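PDB 2E9Q: 11S globulin subunit beta from Cucurbita maxima, which serves as a seed storage protein, a nutrient reservoir of the 11S globulin family that assembles into hexamers. Local coordinates for residues F93-A99 with S144-R150; S81-K85 with A167-D171. The contacts are given in a common frame with arbitrary orientation. Where two conformers were deposited one is given. Numbering follows the deposited sequence.

Contact 1. Residues F93-A99 with S144-R150; sequences FGIRGIA and SHWMYNR
Residues 93-98 and 145-149 run as neighbouring antiparallel strands, their axes 4.8 Å apart at closest and 161° between directions. I95 faces Y148 and G97 faces W146 as hydrogen-bonded pairs; between and beyond them R96/M147 and G94/N149 form non-hydrogen-bonded pairs with CA atoms 4.5 Å apart. The first pair is closed by I95 N to Y148 O (3.1 Å) and Y148 N to I95 O (2.9 Å), the second by G97 N to W146 O (3.2 Å) and W146 N to G97 O (3.3 Å). R150 N donates to F93 O at 3.3 Å. The outward backbone groups hydrogen-bond to other strands: G94 with F131 and R96 with R129, H145 with G79 and M147 with L76. The two strands thus lie inside a curled sheet of the N-terminal cupin beta-barrel. On one face I95 (chi1 p) packs its CG1 4.0 Å from W146 CZ3 and 3.9 Å from Y148 CB; the W146 indole, also p, lies over G97 CA, and its NE1 donates to Q126. On the other face R96 NE donates to a water, 2.9 Å away, that sits 3.1 Å from H145 ND1, while R96 NH1 and NH2 reach the carbonyls of L286 and V138. A second water donates to S144 O at 3.3 Å. At the strand end the R150 guanidinium lays a face against the F93 ring edge, NH1 3.4 Å from CD2.

Contact 2. Residues S81-K85 with A167-D171; sequences SNAPK and ANQID
Two irregular segments meet where N82, at phi/psi -75/-2, approaches N168, their CA atoms 5.5 Å apart; the touching parts run 133° to one another. Both asparagines direct CB toward the opposite segment. N82 takes chi1 p, which leaves its ND2 3.3 Å from N168 OD1 in a weak hydrogen bond, while ND2 also donates to Y173 O and OD1 accepts from R175 N. N168, chi1 t, places its CB 3.0 Å from N82 O and turns its amide back on its own segment: OD1 accepts from I170 N at 3.0 Å, and ND2 donates to D171 O at 2.8 Å. Apolar contacts fill in beside the amides, with I170 (chi1 m, chi2 t) bringing CD1 3.9 Å from N82 CB, and P84 CG resting 4.0 Å from A167 CB. The CA-to-CB bond of Q169 leads away from 81-85; its OE1 hydrogen-bonds T401 OG1 and its backbone O H344 NE2, both of a second subunit. The N168 OD1 to I170 N bond defines an Asx turn, here in the loop that follows strand 155-162 of the cupin barrel.

Both contacts belong to the N-terminal cupin domain, with centres 21 Å apart and nearest atoms about 5 Å apart, so they do not touch. Strand 74-81 connects them: it is the other neighbour of strand 145-149 in contact 1, and its end leads into the 81-85 loop of contact 2. Along the sequence, both segments of contact 1 fall between the two segments of contact 2. Each also borders a second subunit: in contact 1, S144 OG hydrogen-bonds Q416 of that subunit and W146 packs on its L420, while in contact 2 D171 OD1 accepts from its C27 N. Neither lies at the curated magnesium-binding residues, K387 and R447.

Contact 1. Residues F93-A99 with S144-R150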
loop_
_atom_site.group_PDB
_atom_site.type_symbol
_atom_site.label_atom_id
_atom_site.label_comp_id
_atom_site.label_asym_id
_atom_site.label_seq_id
_atom_site.Cartn_x
_atom_site.Cartn_y
_atom_site.Cartn_z
ATOM N N PHE A 93 7.557 30.482 -19.491
ATOM C CA PHE A 93 6.154 30.129 -19.638
ATOM C C PHE A 93 5.886 29.483 -20.982
ATOM O O PHE A 93 6.621 29.695 -21.946
ATOM C CB PHE A 93 5.232 31.343 -19.433
ATOM C CG PHE A 93 5.536 32.523 -20.317
ATOM C CD1 PHE A 93 6.529 33.436 -19.968
ATOM C CD2 PHE A 93 4.790 32.751 -21.469
ATOM C CE1 PHE A 93 6.775 34.565 -20.749
ATOM C CE2 PHE A 93 5.024 33.880 -22.267
ATOM C CZ PHE A 93 6.020 34.792 -21.905
ATOM N N GLY A 94 4.844 28.668 -21.035
ATOM C CA GLY A 94 4.526 27.995 -22.269
ATOM C C GLY A 94 3.192 27.283 -22.220
ATOM O O GLY A 94 2.333 27.602 -21.395
ATOM N N ILE A 95 3.030 26.314 -23.111
ATOM C CA ILE A 95 1.803 25.553 -23.195
ATOM C C ILE A 95 2.093 24.066 -23.102
ATOM O O ILE A 95 3.166 23.604 -23.504
ATOM C CB ILE A 95 1.055 25.874 -24.510
ATOM C CG1 ILE A 95 1.919 25.517 -25.714
ATOM C CG2 ILE A 95 0.741 27.369 -24.560
ATOM C CD1 ILE A 95 1.293 25.884 -27.059
ATOM N N ARG A 96 1.130 23.330 -22.555
ATOM C CA ARG A 96 1.259 21.894 -22.379
ATOM C C ARG A 96 0.016 21.189 -22.906
ATOM O O ARG A 96 -1.057 21.793 -23.042
ATOM C CB ARG A 96 1.421 21.572 -20.893
ATOM C CG ARG A 96 0.187 21.931 -20.064
ATOM C CD ARG A 96 0.391 21.850 -18.546
ATOM N NE ARG A 96 0.817 20.530 -18.098
ATOM C CZ ARG A 96 0.342 19.904 -17.023
ATOM N NH1 ARG A 96 -0.592 20.462 -16.273
ATOM N NH2 ARG A 96 0.831 18.722 -16.679
ATOM N N GLY A 97 0.170 19.905 -23.188
ATOM C CA GLY A 97 -0.937 19.100 -23.652
ATOM C C GLY A 97 -0.903 17.821 -22.835
ATOM O O GLY A 97 0.087 17.084 -22.875
ATOM N N ILE A 98 -1.959 17.557 -22.078
ATOM C CA ILE A 98 -2.001 16.355 -21.267
ATOM C C ILE A 98 -3.351 15.663 -21.376
ATOM O O ILE A 98 -4.337 16.075 -20.765
ATOM C CB ILE A 98 -1.663 16.666 -19.788
ATOM C CG1 ILE A 98 -1.795 15.397 -18.951
ATOM C CG2 ILE A 98 -2.543 17.784 -19.265
ATOM C CD1 ILE A 98 -1.275 15.541 -17.526
ATOM N N ALA A 99 -3.360 14.585 -22.153
ATOM C CA ALA A 99 -4.547 13.784 -22.434
ATOM C C ALA A 99 -5.437 13.308 -21.282
ATOM O O ALA A 99 -6.620 13.651 -21.235
ATOM C CB ALA A 99 -4.145 12.579 -23.286
ATOM N N SER A 144 0.514 10.728 -20.948
ATOM C CA SER A 144 1.516 11.369 -21.794
ATOM C C SER A 144 1.301 12.870 -21.799
ATOM O O SER A 144 0.173 13.352 -21.717
ATOM C CB SER A 144 1.454 10.840 -23.226
ATOM O OG SER A 144 0.260 11.259 -23.864
ATOM N N HIS A 145 2.396 13.607 -21.890
ATOM C CA HIS A 145 2.335 15.049 -21.892
ATOM C C HIS A 145 3.498 15.593 -22.681
ATOM O O HIS A 145 4.498 14.906 -22.880
ATOM C CB HIS A 145 2.384 15.584 -20.463
ATOM C CG HIS A 145 3.686 15.341 -19.766
ATOM N ND1 HIS A 145 4.454 16.366 -19.253
ATOM C CD2 HIS A 145 4.354 14.194 -19.490
ATOM C CE1 HIS A 145 5.540 15.859 -18.694
ATOM N NE2 HIS A 145 5.504 14.545 -18.822
ATOM N N TRP A 146 3.352 16.828 -23.145
ATOM C CA TRP A 146 4.391 17.500 -23.909
ATOM C C TRP A 146 4.366 18.966 -23.502
ATOM O O TRP A 146 3.318 19.499 -23.130
ATOM C CB TRP A 146 4.144 17.362 -25.415
ATOM C CG TRP A 146 2.789 17.837 -25.864
ATOM C CD1 TRP A 146 1.676 17.069 -26.061
ATOM C CD2 TRP A 146 2.401 19.189 -26.170
ATOM N NE1 TRP A 146 0.625 17.851 -26.471
ATOM C CE2 TRP A 146 1.038 19.155 -26.548
ATOM C CE3 TRP A 146 3.073 20.419 -26.163
ATOM C CZ2 TRP A 146 0.329 20.311 -26.917
ATOM C CZ3 TRP A 146 2.361 21.579 -26.531
ATOM C CH2 TRP A 146 1.002 21.508 -26.904
ATOM N N MET A 147 5.521 19.612 -23.541
ATOM C CA MET A 147 5.590 21.008 -23.169
ATOM C C MET A 147 6.363 21.806 -24.198
ATOM O O MET A 147 7.332 21.314 -24.789
ATOM C CB MET A 147 6.224 21.152 -21.787
ATOM C CG MET A 147 5.360 20.561 -20.682
ATOM S SD MET A 147 6.105 20.638 -19.058
ATOM C CE MET A 147 6.871 19.022 -18.977
ATOM N N TYR A 148 5.899 23.032 -24.421
ATOM C CA TYR A 148 6.487 23.933 -25.387
ATOM C C TYR A 148 6.797 25.269 -24.736
ATOM O O TYR A 148 6.019 25.779 -23.936
ATOM C CB TYR A 148 5.516 24.143 -26.550
ATOM C CG TYR A 148 5.918 25.249 -27.495
ATOM C CD1 TYR A 148 6.863 25.032 -28.497
ATOM C CD2 TYR A 148 5.373 26.526 -27.368
ATOM C CE1 TYR A 148 7.256 26.063 -29.353
ATOM C CE2 TYR A 148 5.759 27.565 -28.215
ATOM C CZ TYR A 148 6.699 27.322 -29.204
ATOM O OH TYR A 148 7.077 28.342 -30.041
ATOM N N ASN A 149 7.945 25.828 -25.081
ATOM C CA ASN A 149 8.359 27.112 -24.550
ATOM C C ASN A 149 7.915 28.166 -25.565
ATOM O O ASN A 149 8.294 28.104 -26.737
ATOM C CB ASN A 149 9.882 27.140 -24.390
ATOM C CG ASN A 149 10.384 28.436 -23.789
ATOM O OD1 ASN A 149 9.611 29.222 -23.240
ATOM N ND2 ASN A 149 11.697 28.660 -23.875
ATOM N N ARG A 150 7.099 29.116 -25.118
ATOM C CA ARG A 150 6.620 30.176 -26.002
ATOM C C ARG A 150 7.143 31.532 -25.538
ATOM O O ARG A 150 6.716 32.574 -26.026
ATOM C CB ARG A 150 5.082 30.182 -26.058
ATOM C CG ARG A 150 4.358 30.839 -24.885
ATOM C CD ARG A 150 2.838 30.754 -25.113
ATOM N NE ARG A 150 2.050 31.728 -24.352
ATOM C CZ ARG A 150 1.793 31.654 -23.048
ATOM N NH1 ARG A 150 2.257 30.645 -22.322
ATOM N NH2 ARG A 150 1.058 32.595 -22.466
HETATM O O HOH W 1 3.273 19.064 -18.176
HETATM O O HOH W 2 -0.806 14.753 -24.493
#

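Contact 2. Residues S81-K85 with A167-D171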
loop_
_atom_site.group_PDB
_atom_site.type_symbol
_atom_site.label_atom_id
_atom_site.label_comp_id
_atom_site.label_asym_id
_atom_site.label_seq_id
_atom_site.Cartn_x
_atom_site.Cartn_y
_atom_site.Cartn_z
ATOM N N SER A 81 5.144 8.092 -18.099
ATOM C CA SER A 81 5.965 7.298 -17.194
ATOM C C SER A 81 5.160 6.507 -16.165
ATOM O O SER A 81 3.981 6.800 -15.907
ATOM C CB SER A 81 6.992 8.192 -16.486
ATOM O OG SER A 81 6.391 9.347 -15.947
ATOM N N ASN A 82 5.824 5.514 -15.570
ATOM C CA ASN A 82 5.217 4.627 -14.585
ATOM C C ASN A 82 5.024 5.266 -13.222
ATOM O O ASN A 82 4.485 4.643 -12.322
ATOM C CB ASN A 82 6.073 3.365 -14.438
ATOM C CG ASN A 82 7.475 3.660 -13.906
ATOM O OD1 ASN A 82 8.058 4.706 -14.195
ATOM N ND2 ASN A 82 8.025 2.726 -13.143
ATOM N N ALA A 83 5.456 6.509 -13.072
ATOM C CA ALA A 83 5.334 7.198 -11.799
ATOM C C ALA A 83 4.671 8.564 -11.941
ATOM O O ALA A 83 4.818 9.223 -12.965
ATOM C CB ALA A 83 6.717 7.356 -11.167
ATOM N N PRO A 84 3.926 8.998 -10.910
ATOM C CA PRO A 84 3.244 10.298 -10.918
ATOM C C PRO A 84 4.314 11.387 -10.802
ATOM O O PRO A 84 5.373 11.172 -10.184
ATOM C CB PRO A 84 2.383 10.261 -9.656
ATOM C CG PRO A 84 2.333 8.814 -9.270
ATOM C CD PRO A 84 3.684 8.299 -9.639
ATOM N N LYS A 85 4.028 12.558 -11.360
ATOM C CA LYS A 85 4.974 13.657 -11.319
ATOM C C LYS A 85 4.358 15.003 -11.003
ATOM O O LYS A 85 3.185 15.273 -11.299
ATOM C CB LYS A 85 5.689 13.802 -12.670
ATOM C CG LYS A 85 6.614 12.669 -13.061
ATOM C CD LYS A 85 7.032 12.836 -14.517
ATOM C CE LYS A 85 7.996 11.748 -14.959
ATOM N NZ LYS A 85 8.533 12.016 -16.325
ATOM N N ALA A 167 0.460 4.194 -7.538
ATOM C CA ALA A 167 0.196 4.098 -8.976
ATOM C C ALA A 167 1.225 3.280 -9.762
ATOM O O ALA A 167 0.925 2.780 -10.843
ATOM C CB ALA A 167 0.079 5.500 -9.581
ATOM N N ASN A 168 2.434 3.138 -9.232
ATOM C CA ASN A 168 3.464 2.362 -9.932
ATOM C C ASN A 168 3.488 0.928 -9.419
ATOM O O ASN A 168 3.810 0.684 -8.264
ATOM C CB ASN A 168 4.830 3.035 -9.754
ATOM C CG ASN A 168 5.987 2.168 -10.212
ATOM O OD1 ASN A 168 5.855 1.344 -11.115
ATOM N ND2 ASN A 168 7.143 2.371 -9.592
ATOM N N GLN A 169 3.142 -0.019 -10.284
ATOM C CA GLN A 169 3.112 -1.422 -9.887
ATOM C C GLN A 169 4.309 -2.223 -10.391
ATOM O O GLN A 169 4.350 -3.441 -10.224
ATOM C CB GLN A 169 1.832 -2.094 -10.389
ATOM C CG GLN A 169 0.537 -1.410 -9.959
ATOM C CD GLN A 169 -0.685 -2.293 -10.200
ATOM O OE1 GLN A 169 -0.573 -3.383 -10.765
ATOM N NE2 GLN A 169 -1.853 -1.824 -9.775
ATOM N N ILE A 170 5.274 -1.555 -11.015
ATOM C CA ILE A 170 6.435 -2.269 -11.522
ATOM C C ILE A 170 7.513 -2.394 -10.450
ATOM O O ILE A 170 7.476 -3.311 -9.630
ATOM C CB ILE A 170 7.029 -1.573 -12.758
ATOM C CG1 ILE A 170 5.942 -1.385 -13.819
ATOM C CG2 ILE A 170 8.169 -2.415 -13.322
ATOM C CD1 ILE A 170 6.359 -0.488 -14.959
ATOM N N ASP A 171 8.476 -1.479 -10.468
ATOM C CA ASP A 171 9.559 -1.485 -9.489
ATOM C C ASP A 171 9.944 -0.034 -9.225
ATOM O O ASP A 171 9.524 0.859 -9.959
ATOM C CB ASP A 171 10.750 -2.306 -10.013
ATOM C CG ASP A 171 11.357 -1.719 -11.258
ATOM O OD1 ASP A 171 12.093 -2.448 -11.962
ATOM O OD2 ASP A 171 11.107 -0.526 -11.533
#